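Local structure of GTN Reductase (Agrobacterium tumefaciens, 5N6G) at the flavin mononucleotide and 2-Phenylacrylic acid site. The protein is an FMN-dependent ene-reductase of the Old Yellow Enzyme family that reduces activated carbon-carbon double bonds, probably with electrons from NADH or NADPH. Residues are numbered along the deposited sequence; one frame, centred on the assembly and turned at random.

The flavin mononucleotide and 2-Phenylacrylic acid site. Residues 22-25, 54-55, 65, 97, 99, 178, 181, 183, 230, 271-272, 305-307, 326, 328-329, 332, 355-356. With FMN (flavin mononucleotide), chain B; 8OZ (2-Phenylacrylic acid), chain C.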
ATOM      1  N   ALA A  22       8.562  -2.784  -1.279  1.00 14.95           N
ATOM      2  CA  ALA A  22       7.456  -1.919  -0.910  1.00 15.43           C
ATOM      3  C   ALA A  22       6.607  -1.560  -2.136  1.00 13.28           C
ATOM      4  O   ALA A  22       7.080  -1.614  -3.280  1.00 16.37           O
ATOM      5  CB  ALA A  22       7.971  -0.638  -0.269  1.00 15.89           C
ATOM      6  N   PRO A  23       5.349  -1.173  -1.914  1.00 13.24           N
ATOM      7  CA  PRO A  23       4.474  -0.804  -3.038  1.00 12.30           C
ATOM      8  C   PRO A  23       4.963   0.480  -3.694  1.00 15.07           C
ATOM      9  O   PRO A  23       5.278   1.457  -3.009  1.00 16.36           O
ATOM     10  CB  PRO A  23       3.111  -0.603  -2.376  1.00 11.60           C
ATOM     11  CG  PRO A  23       3.428  -0.278  -0.923  1.00 14.34           C
ATOM     12  CD  PRO A  23       4.658  -1.102  -0.614  1.00 15.39           C
ATOM     13  N   LEU A  24       5.027   0.480  -5.025  1.00 12.96           N
ATOM     14  CA  LEU A  24       5.561   1.617  -5.761  1.00 13.27           C
ATOM     15  C   LEU A  24       4.726   1.896  -7.010  1.00 16.23           C
ATOM     16  O   LEU A  24       4.896   1.223  -8.032  1.00 17.19           O
ATOM     17  CB  LEU A  24       7.007   1.355  -6.147  1.00 13.45           C
ATOM     18  CG  LEU A  24       7.986   1.154  -4.991  1.00 14.05           C
ATOM     19  CD1 LEU A  24       9.184   0.348  -5.474  1.00 17.32           C
ATOM     20  CD2 LEU A  24       8.386   2.510  -4.448  1.00 17.65           C
ATOM     21  N   THR A  25       3.892   2.927  -6.945  1.00 11.77           N
ATOM     22  CA  THR A  25       3.181   3.448  -8.118  1.00 11.75           C
ATOM     23  C   THR A  25       4.160   3.949  -9.170  1.00 12.73           C
ATOM     24  O   THR A  25       5.026   4.792  -8.897  1.00 13.82           O
ATOM     25  CB  THR A  25       2.250   4.583  -7.669  1.00 14.41           C
ATOM     26  OG1 THR A  25       1.228   4.031  -6.835  1.00 16.13           O
ATOM     27  CG2 THR A  25       1.579   5.282  -8.847  1.00 15.51           C
ATOM     28  N   GLU A  54       2.548  -2.129  -6.673  1.00 14.70           N
ATOM     29  CA  GLU A  54       1.996  -0.783  -6.746  1.00 15.64           C
ATOM     30  C   GLU A  54       0.534  -0.799  -6.332  1.00 13.78           C
ATOM     31  O   GLU A  54      -0.177  -1.780  -6.547  1.00 13.23           O
ATOM     32  CB  GLU A  54       2.117  -0.246  -8.178  1.00 14.92           C
ATOM     33  CG  GLU A  54       1.290  -0.990  -9.236  1.00 17.49           C
ATOM     34  CD  GLU A  54       1.928  -0.929 -10.624  1.00 33.63           C
ATOM     35  OE1 GLU A  54       1.744   0.082 -11.349  1.00 23.28           O
ATOM     36  OE2 GLU A  54       2.623  -1.903 -10.994  1.00 22.41           O
ATOM     37  N   GLY A  55       0.056   0.309  -5.785  1.00 15.93           N
ATOM     38  CA  GLY A  55      -1.352   0.385  -5.469  1.00 13.71           C
ATOM     39  C   GLY A  55      -2.188   0.053  -6.680  1.00 11.99           C
ATOM     40  O   GLY A  55      -1.914   0.535  -7.793  1.00 13.01           O
ATOM     41  N   TYR A  65      -4.969   8.401 -10.130  1.00 15.52           N
ATOM     42  CA  TYR A  65      -3.879   8.770 -11.032  1.00 14.82           C
ATOM     43  C   TYR A  65      -4.050   8.008 -12.332  1.00 16.05           C
ATOM     44  O   TYR A  65      -4.592   6.900 -12.360  1.00 17.61           O
ATOM     45  CB  TYR A  65      -2.484   8.444 -10.452  1.00 18.49           C
ATOM     46  CG  TYR A  65      -2.299   8.985  -9.061  1.00 15.59           C
ATOM     47  CD1 TYR A  65      -2.775   8.289  -7.977  1.00 14.30           C
ATOM     48  CD2 TYR A  65      -1.732  10.223  -8.837  1.00 20.56           C
ATOM     49  CE1 TYR A  65      -2.650   8.763  -6.711  1.00 16.85           C
ATOM     50  CE2 TYR A  65      -1.617  10.718  -7.554  1.00 19.93           C
ATOM     51  CZ  TYR A  65      -2.069   9.973  -6.497  1.00 21.24           C
ATOM     52  OH  TYR A  65      -1.971  10.450  -5.206  1.00 20.52           O
ATOM     53  N   GLN A  97      -1.574  -4.715  -3.579  1.00 13.41           N
ATOM     54  CA  GLN A  97      -1.940  -3.618  -2.681  1.00 11.80           C
ATOM     55  C   GLN A  97      -3.261  -3.038  -3.172  1.00 10.93           C
ATOM     56  O   GLN A  97      -3.278  -2.180  -4.051  1.00 17.42           O
ATOM     57  CB  GLN A  97      -0.863  -2.536  -2.609  1.00 15.16           C
ATOM     58  CG  GLN A  97      -1.240  -1.552  -1.503  1.00 15.50           C
ATOM     59  CD  GLN A  97      -0.401  -0.302  -1.407  1.00 14.39           C
ATOM     60  OE1 GLN A  97      -0.217   0.441  -2.375  1.00 16.19           O
ATOM     61  NE2 GLN A  97       0.056  -0.021  -0.205  1.00 16.13           N
ATOM     62  N   TRP A  99      -6.497  -0.839  -3.406  1.00 13.52           N
ATOM     63  CA  TRP A  99      -6.426   0.594  -3.176  1.00 13.93           C
ATOM     64  C   TRP A  99      -7.760   1.274  -3.461  1.00 14.42           C
ATOM     65  O   TRP A  99      -8.459   0.918  -4.404  1.00 12.91           O
ATOM     66  CB  TRP A  99      -5.378   1.151  -4.097  1.00 12.64           C
ATOM     67  CG  TRP A  99      -4.863   2.529  -3.871  1.00 12.03           C
ATOM     68  CD1 TRP A  99      -4.967   3.305  -2.751  1.00 14.64           C
ATOM     69  CD2 TRP A  99      -4.073   3.265  -4.805  1.00 13.20           C
ATOM     70  NE1 TRP A  99      -4.286   4.491  -2.943  1.00 12.72           N
ATOM     71  CE2 TRP A  99      -3.731   4.493  -4.198  1.00 13.26           C
ATOM     72  CE3 TRP A  99      -3.624   2.998  -6.102  1.00 15.26           C
ATOM     73  CZ2 TRP A  99      -2.950   5.436  -4.842  1.00 15.34           C
ATOM     74  CZ3 TRP A  99      -2.861   3.925  -6.745  1.00 15.13           C
ATOM     75  CH2 TRP A  99      -2.535   5.144  -6.125  1.00 14.01           C
ATOM     76  N   HIS A 178      -4.441  -1.137   1.355  1.00 12.67           N
ATOM     77  CA  HIS A 178      -3.834   0.190   1.465  1.00 11.48           C
ATOM     78  C   HIS A 178      -4.630   1.035   2.447  1.00 13.91           C
ATOM     79  O   HIS A 178      -5.679   1.592   2.105  1.00 15.22           O
ATOM     80  CB  HIS A 178      -3.773   0.875   0.113  1.00 12.67           C
ATOM     81  CG  HIS A 178      -2.800   2.006   0.056  1.00 12.05           C
ATOM     82  ND1 HIS A 178      -2.401   2.711   1.170  1.00 16.13           N
ATOM     83  CD2 HIS A 178      -2.125   2.544  -0.991  1.00 18.13           C
ATOM     84  CE1 HIS A 178      -1.505   3.619   0.820  1.00 17.16           C
ATOM     85  NE2 HIS A 178      -1.331   3.548  -0.489  1.00 15.85           N
ATOM     86  N   ASN A 181      -1.116   6.641   3.861  1.00 13.14           N
ATOM     87  CA  ASN A 181      -0.772   7.772   2.997  1.00 14.31           C
ATOM     88  C   ASN A 181      -1.967   8.616   2.559  1.00 16.48           C
ATOM     89  O   ASN A 181      -1.988   9.150   1.453  1.00 15.35           O
ATOM     90  CB  ASN A 181       0.014   7.291   1.788  1.00 13.73           C
ATOM     91  CG  ASN A 181       1.297   6.614   2.195  1.00 18.14           C
ATOM     92  OD1 ASN A 181       1.871   6.937   3.237  1.00 17.88           O
ATOM     93  ND2 ASN A 181       1.756   5.683   1.395  1.00 16.55           N
ATOM     94  N   TYR A 183      -5.140   8.109   1.914  1.00 12.59           N
ATOM     95  CA  TYR A 183      -6.166   7.645   0.989  1.00 12.47           C
ATOM     96  C   TYR A 183      -7.446   7.311   1.760  1.00 12.04           C
ATOM     97  O   TYR A 183      -7.640   7.774   2.884  1.00 12.21           O
ATOM     98  CB  TYR A 183      -5.605   6.524   0.119  1.00 11.97           C
ATOM     99  CG  TYR A 183      -4.517   7.097  -0.784  1.00 11.89           C
ATOM    100  CD1 TYR A 183      -4.827   8.008  -1.774  1.00 11.42           C
ATOM    101  CD2 TYR A 183      -3.178   6.765  -0.608  1.00 13.45           C
ATOM    102  CE1 TYR A 183      -3.845   8.541  -2.609  1.00 13.71           C
ATOM    103  CE2 TYR A 183      -2.187   7.316  -1.428  1.00 14.92           C
ATOM    104  CZ  TYR A 183      -2.535   8.184  -2.427  1.00 13.39           C
ATOM    105  OH  TYR A 183      -1.578   8.728  -3.247  1.00 18.12           O
ATOM    106  N   ARG A 230      -1.408  -2.015   5.284  1.00 12.77           N
ATOM    107  CA  ARG A 230      -0.369  -1.004   5.429  1.00 14.22           C
ATOM    108  C   ARG A 230      -0.914   0.196   6.198  1.00 13.44           C
ATOM    109  O   ARG A 230      -1.974   0.725   5.856  1.00 13.36           O
ATOM    110  CB  ARG A 230       0.154  -0.553   4.062  1.00 13.77           C
ATOM    111  CG  ARG A 230       1.422   0.274   4.197  1.00 15.44           C
ATOM    112  CD  ARG A 230       2.071   0.603   2.885  1.00 18.23           C
ATOM    113  NE  ARG A 230       3.523   0.581   3.024  1.00 18.07           N
ATOM    114  CZ  ARG A 230       4.376   1.340   2.344  1.00 15.95           C
ATOM    115  NH1 ARG A 230       3.951   2.261   1.514  1.00 17.89           N
ATOM    116  NH2 ARG A 230       5.674   1.168   2.524  1.00 17.79           N
ATOM    117  N   THR A 271       6.177   9.544   4.952  1.00 18.48           N
ATOM    118  CA  THR A 271       6.478   8.657   3.835  1.00 17.78           C
ATOM    119  C   THR A 271       7.488   9.312   2.916  1.00 20.84           C
ATOM    120  O   THR A 271       7.211  10.365   2.329  1.00 19.86           O
ATOM    121  CB  THR A 271       5.201   8.328   3.061  1.00 19.24           C
ATOM    122  OG1 THR A 271       4.142   8.036   3.983  1.00 19.92           O
ATOM    123  CG2 THR A 271       5.456   7.115   2.174  1.00 16.81           C
ATOM    124  N   GLY A 272       8.655   8.690   2.778  1.00 19.67           N
ATOM    125  CA  GLY A 272       9.716   9.246   1.964  1.00 20.88           C
ATOM    126  C   GLY A 272      10.448  10.410   2.587  1.00 24.43           C
ATOM    127  O   GLY A 272      11.272  11.039   1.914  1.00 27.76           O
ATOM    128  N   ASN A 305       8.978  -0.043   7.226  1.00 17.28           N
ATOM    129  CA  ASN A 305       9.398   0.709   6.064  1.00 15.47           C
ATOM    130  C   ASN A 305       9.733   2.134   6.458  1.00 18.02           C
ATOM    131  O   ASN A 305       9.228   2.653   7.460  1.00 16.32           O
ATOM    132  CB  ASN A 305       8.290   0.746   5.011  1.00 13.82           C
ATOM    133  CG  ASN A 305       8.568   1.746   3.932  1.00 18.62           C
ATOM    134  OD1 ASN A 305       8.043   2.860   3.942  1.00 17.77           O
ATOM    135  ND2 ASN A 305       9.420   1.370   2.993  1.00 17.97           N
ATOM    136  N   ASN A 306      10.594   2.737   5.623  1.00 17.46           N
ATOM    137  CA  ASN A 306      10.843   4.160   5.418  1.00 16.97           C
ATOM    138  C   ASN A 306      12.248   4.532   5.880  1.00 20.45           C
ATOM    139  O   ASN A 306      12.555   4.588   7.079  1.00 19.59           O
ATOM    140  CB  ASN A 306       9.797   5.055   6.085  1.00 17.12           C
ATOM    141  CG  ASN A 306       9.940   6.508   5.640  1.00 19.94           C
ATOM    142  OD1 ASN A 306      10.057   6.795   4.445  1.00 20.72           O
ATOM    143  ND2 ASN A 306       9.989   7.427   6.604  1.00 18.04           N
ATOM    144  N   GLY A 307      13.133   4.754   4.914  1.00 20.05           N
ATOM    145  CA  GLY A 307      14.473   5.220   5.211  1.00 20.10           C
ATOM    146  C   GLY A 307      15.447   4.165   5.678  1.00 22.20           C
ATOM    147  O   GLY A 307      16.510   4.518   6.193  1.00 23.56           O
ATOM    148  N   ALA A 326      10.749  -3.529   4.347  1.00 15.66           N
ATOM    149  CA  ALA A 326      10.335  -3.227   2.992  1.00 16.60           C
ATOM    150  C   ALA A 326      11.116  -2.022   2.498  1.00 18.58           C
ATOM    151  O   ALA A 326      11.193  -0.996   3.182  1.00 19.43           O
ATOM    152  CB  ALA A 326       8.840  -2.953   2.926  1.00 16.18           C
ATOM    153  N   GLY A 328      11.624   0.704  -0.692  1.00 16.13           N
ATOM    154  CA  GLY A 328      10.965   1.304  -1.835  1.00 19.82           C
ATOM    155  C   GLY A 328      11.955   1.755  -2.895  1.00 16.03           C
ATOM    156  O   GLY A 328      12.194   1.053  -3.882  1.00 17.29           O
ATOM    157  N   LYS A 329      12.582   2.918  -2.691  1.00 17.77           N
ATOM    158  CA  LYS A 329      13.441   3.477  -3.727  1.00 17.61           C
ATOM    159  C   LYS A 329      14.606   2.555  -4.065  1.00 18.55           C
ATOM    160  O   LYS A 329      15.025   2.489  -5.221  1.00 18.29           O
ATOM    161  CB  LYS A 329      13.946   4.852  -3.298  1.00 20.11           C
ATOM    162  CG  LYS A 329      12.824   5.898  -3.272  1.00 19.88           C
ATOM    163  CD  LYS A 329      13.356   7.287  -3.000  1.00 26.92           C
ATOM    164  CE  LYS A 329      13.863   7.417  -1.581  1.00 25.44           C
ATOM    165  NZ  LYS A 329      12.828   7.121  -0.552  1.00 24.95           N
ATOM    166  N   ILE A 332      13.381   0.218  -6.699  1.00 17.96           N
ATOM    167  CA  ILE A 332      13.302   0.846  -8.018  1.00 17.14           C
ATOM    168  C   ILE A 332      14.597   0.625  -8.772  1.00 19.19           C
ATOM    169  O   ILE A 332      14.602   0.222  -9.938  1.00 19.68           O
ATOM    170  CB  ILE A 332      12.992   2.348  -7.893  1.00 17.97           C
ATOM    171  CG1 ILE A 332      11.570   2.541  -7.390  1.00 16.81           C
ATOM    172  CG2 ILE A 332      13.213   3.063  -9.236  1.00 20.00           C
ATOM    173  CD1 ILE A 332      11.208   4.003  -7.123  1.00 20.55           C
ATOM    174  N   PHE A 355      10.606   8.041 -12.074  1.00 18.79           N
ATOM    175  CA  PHE A 355       9.761   7.273 -11.161  1.00 16.59           C
ATOM    176  C   PHE A 355       8.367   7.074 -11.746  1.00 20.87           C
ATOM    177  O   PHE A 355       7.814   5.968 -11.676  1.00 17.19           O
ATOM    178  CB  PHE A 355       9.633   7.962  -9.797  1.00 18.26           C
ATOM    179  CG  PHE A 355      10.831   7.796  -8.873  1.00 16.71           C
ATOM    180  CD1 PHE A 355      11.966   7.103  -9.255  1.00 17.01           C
ATOM    181  CD2 PHE A 355      10.793   8.343  -7.605  1.00 18.61           C
ATOM    182  CE1 PHE A 355      13.054   6.967  -8.392  1.00 21.00           C
ATOM    183  CE2 PHE A 355      11.869   8.207  -6.735  1.00 19.56           C
ATOM    184  CZ  PHE A 355      13.010   7.521  -7.132  1.00 23.52           C
ATOM    185  N   TYR A 356       7.785   8.125 -12.334  1.00 17.48           N
ATOM    186  CA  TYR A 356       6.367   8.117 -12.694  1.00 19.50           C
ATOM    187  C   TYR A 356       6.190   8.288 -14.188  1.00 24.81           C
ATOM    188  O   TYR A 356       6.677   9.266 -14.763  1.00 23.33           O
ATOM    189  CB  TYR A 356       5.610   9.233 -11.977  1.00 19.04           C
ATOM    190  CG  TYR A 356       5.864   9.251 -10.499  1.00 18.91           C
ATOM    191  CD1 TYR A 356       5.360   8.251  -9.691  1.00 19.14           C
ATOM    192  CD2 TYR A 356       6.616  10.252  -9.916  1.00 25.68           C
ATOM    193  CE1 TYR A 356       5.594   8.244  -8.340  1.00 21.97           C
ATOM    194  CE2 TYR A 356       6.858  10.256  -8.568  1.00 23.01           C
ATOM    195  CZ  TYR A 356       6.345   9.252  -7.785  1.00 24.15           C
ATOM    196  OH  TYR A 356       6.570   9.244  -6.434  1.00 26.34           O
TER
HETATM  197  N1  FMN B 401       3.326   3.690  -0.995  1.00 13.95           N
HETATM  198  C2  FMN B 401       2.189   2.925  -1.083  1.00 14.56           C
HETATM  199  O2  FMN B 401       1.619   2.475  -0.064  1.00 13.88           O
HETATM  200  N3  FMN B 401       1.674   2.617  -2.323  1.00 13.78           N
HETATM  201  C4  FMN B 401       2.175   3.047  -3.537  1.00 18.21           C
HETATM  202  O4  FMN B 401       1.665   2.675  -4.594  1.00 15.09           O
HETATM  203  C4A FMN B 401       3.355   3.877  -3.435  1.00 15.82           C
HETATM  204  N5  FMN B 401       3.913   4.298  -4.543  1.00 17.57           N
HETATM  205  C5A FMN B 401       5.127   4.954  -4.439  1.00 14.45           C
HETATM  206  C6  FMN B 401       5.790   5.307  -5.609  1.00 13.65           C
HETATM  207  C7  FMN B 401       7.061   5.861  -5.567  1.00 16.15           C
HETATM  208  C7M FMN B 401       7.752   6.197  -6.866  1.00 17.99           C
HETATM  209  C8  FMN B 401       7.687   6.083  -4.336  1.00 14.99           C
HETATM  210  C8M FMN B 401       9.088   6.624  -4.257  1.00 15.24           C
HETATM  211  C9  FMN B 401       7.019   5.755  -3.158  1.00 13.99           C
HETATM  212  C9A FMN B 401       5.748   5.184  -3.206  1.00 12.77           C
HETATM  213  N10 FMN B 401       5.095   4.736  -2.037  1.00 13.01           N
HETATM  214  C10 FMN B 401       3.884   4.106  -2.116  1.00 16.36           C
HETATM  215  C1' FMN B 401       5.827   4.794  -0.763  1.00 13.76           C
HETATM  216  C2' FMN B 401       6.830   3.652  -0.660  1.00 13.24           C
HETATM  217  O2' FMN B 401       6.155   2.390  -0.600  1.00 14.00           O
HETATM  218  C3' FMN B 401       7.757   3.772   0.550  1.00 13.06           C
HETATM  219  O3' FMN B 401       6.978   3.872   1.739  1.00 17.08           O
HETATM  220  C4' FMN B 401       8.695   4.976   0.485  1.00 13.82           C
HETATM  221  O4' FMN B 401       9.398   4.988  -0.760  1.00 16.59           O
HETATM  222  C5' FMN B 401       9.660   5.017   1.655  1.00 15.21           C
HETATM  223  O5' FMN B 401      10.521   3.860   1.638  1.00 15.69           O
HETATM  224  P   FMN B 401      12.072   3.876   1.158  1.00 18.04           P
HETATM  225  O1P FMN B 401      12.782   4.808   2.117  1.00 19.42           O
HETATM  226  O2P FMN B 401      12.053   4.449  -0.250  1.00 18.55           O
HETATM  227  O3P FMN B 401      12.501   2.457   1.239  1.00 17.50           O
HETATM  228  C4  8OZ C 402       3.466   8.221  -5.197  1.00 24.17           C
HETATM  229  C5  8OZ C 402       2.769   8.678  -6.291  1.00 23.42           C
HETATM  230  C6  8OZ C 402       1.439   8.354  -6.436  1.00 28.31           C
HETATM  231  C7  8OZ C 402       0.807   7.558  -5.498  1.00 21.93           C
HETATM  232  C8  8OZ C 402       1.070   6.319  -1.980  1.00 18.48           C
HETATM  233  C   8OZ C 402       0.081   5.150  -3.897  1.00 19.81           C
HETATM  234  O   8OZ C 402       0.689   5.487  -1.192  1.00 17.49           O
HETATM  235  C1  8OZ C 402       0.858   6.126  -3.452  1.00 19.64           C
HETATM  236  C2  8OZ C 402       1.506   7.076  -4.399  1.00 25.46           C
HETATM  237  C3  8OZ C 402       2.844   7.429  -4.249  1.00 27.12           C
HETATM  238  O1  8OZ C 402       1.660   7.427  -1.601  1.00 23.76           O
HETATM  239  O   HOH W   1      12.612   1.511   3.897  1.00 15.37           O
HETATM  240  O   HOH W   2      10.157   8.049  -1.113  1.00 31.75           O
HETATM  241  O   HOH W   3      12.603   7.377   2.493  1.00 32.53           O
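This is the active site of an Old Yellow Enzyme, with 2-phenylacrylic acid lying over the FMN isoalloxazine. His178 and Asn181 form the family's carbonyl-binding pair. His178 NE2 gives an in-plane hydrogen bond to carboxyl oxygen O of 8OZ (2.9 Å). Asn181 ND2 reaches 8OZ O at 2.8 Å, near its amide plane. Two donors on one oxygen would polarise the acrylate for hydride transfer from flavin N5. The 8OZ phenyl group is flanked by Tyr65, at whose face its rim atom C6 points off centre (planes at 57°), and Tyr356, whose CE1 touches C5. Trp99 CZ2 and CH2 meet the methylene carbon C. Tyr183, the usual proton donor to the substrate's alpha carbon, has its OH 3.6 Å from 8OZ C1 and hydrogen-bonded to Tyr65 OH.

Flavin N5 accepts from Thr25 N in a near-straight bond (2.8 Å, 165° at H). Thr25 OG1, anti to its carbonyl carbon (chi1 -66°), donates to O4, which also takes Gly55 N. At the pyrimidine edge, Gln97 OE1 accepts from N3 on a lone pair, and NE2 donates to O2. Arg230 NH1 also serves FMN O2 (2.8 Å) and may stabilise negative charge on the reduced flavin. Its NH2 bonds ribityl O3'. On the flavin face opposite 8OZ, Leu24 CD2 lies over the benzene ring and Pro23 CG at the pyrimidine.

At the phosphate, Lys329 bends to place NZ 2.8 Å from FMN O2P in a salt bridge. Gly307 N and Gly328 N lie close to other phosphate oxygens.

In the second shell, Thr271 OG1 donates to Asn181 OD1 (2.6 Å), helping set its amide.

In the family's TIM barrel, strands 94-99, 174-178, 227-231 and 301-305 bring residues to the flavin, while the phosphate sits by the start of helix 329-333.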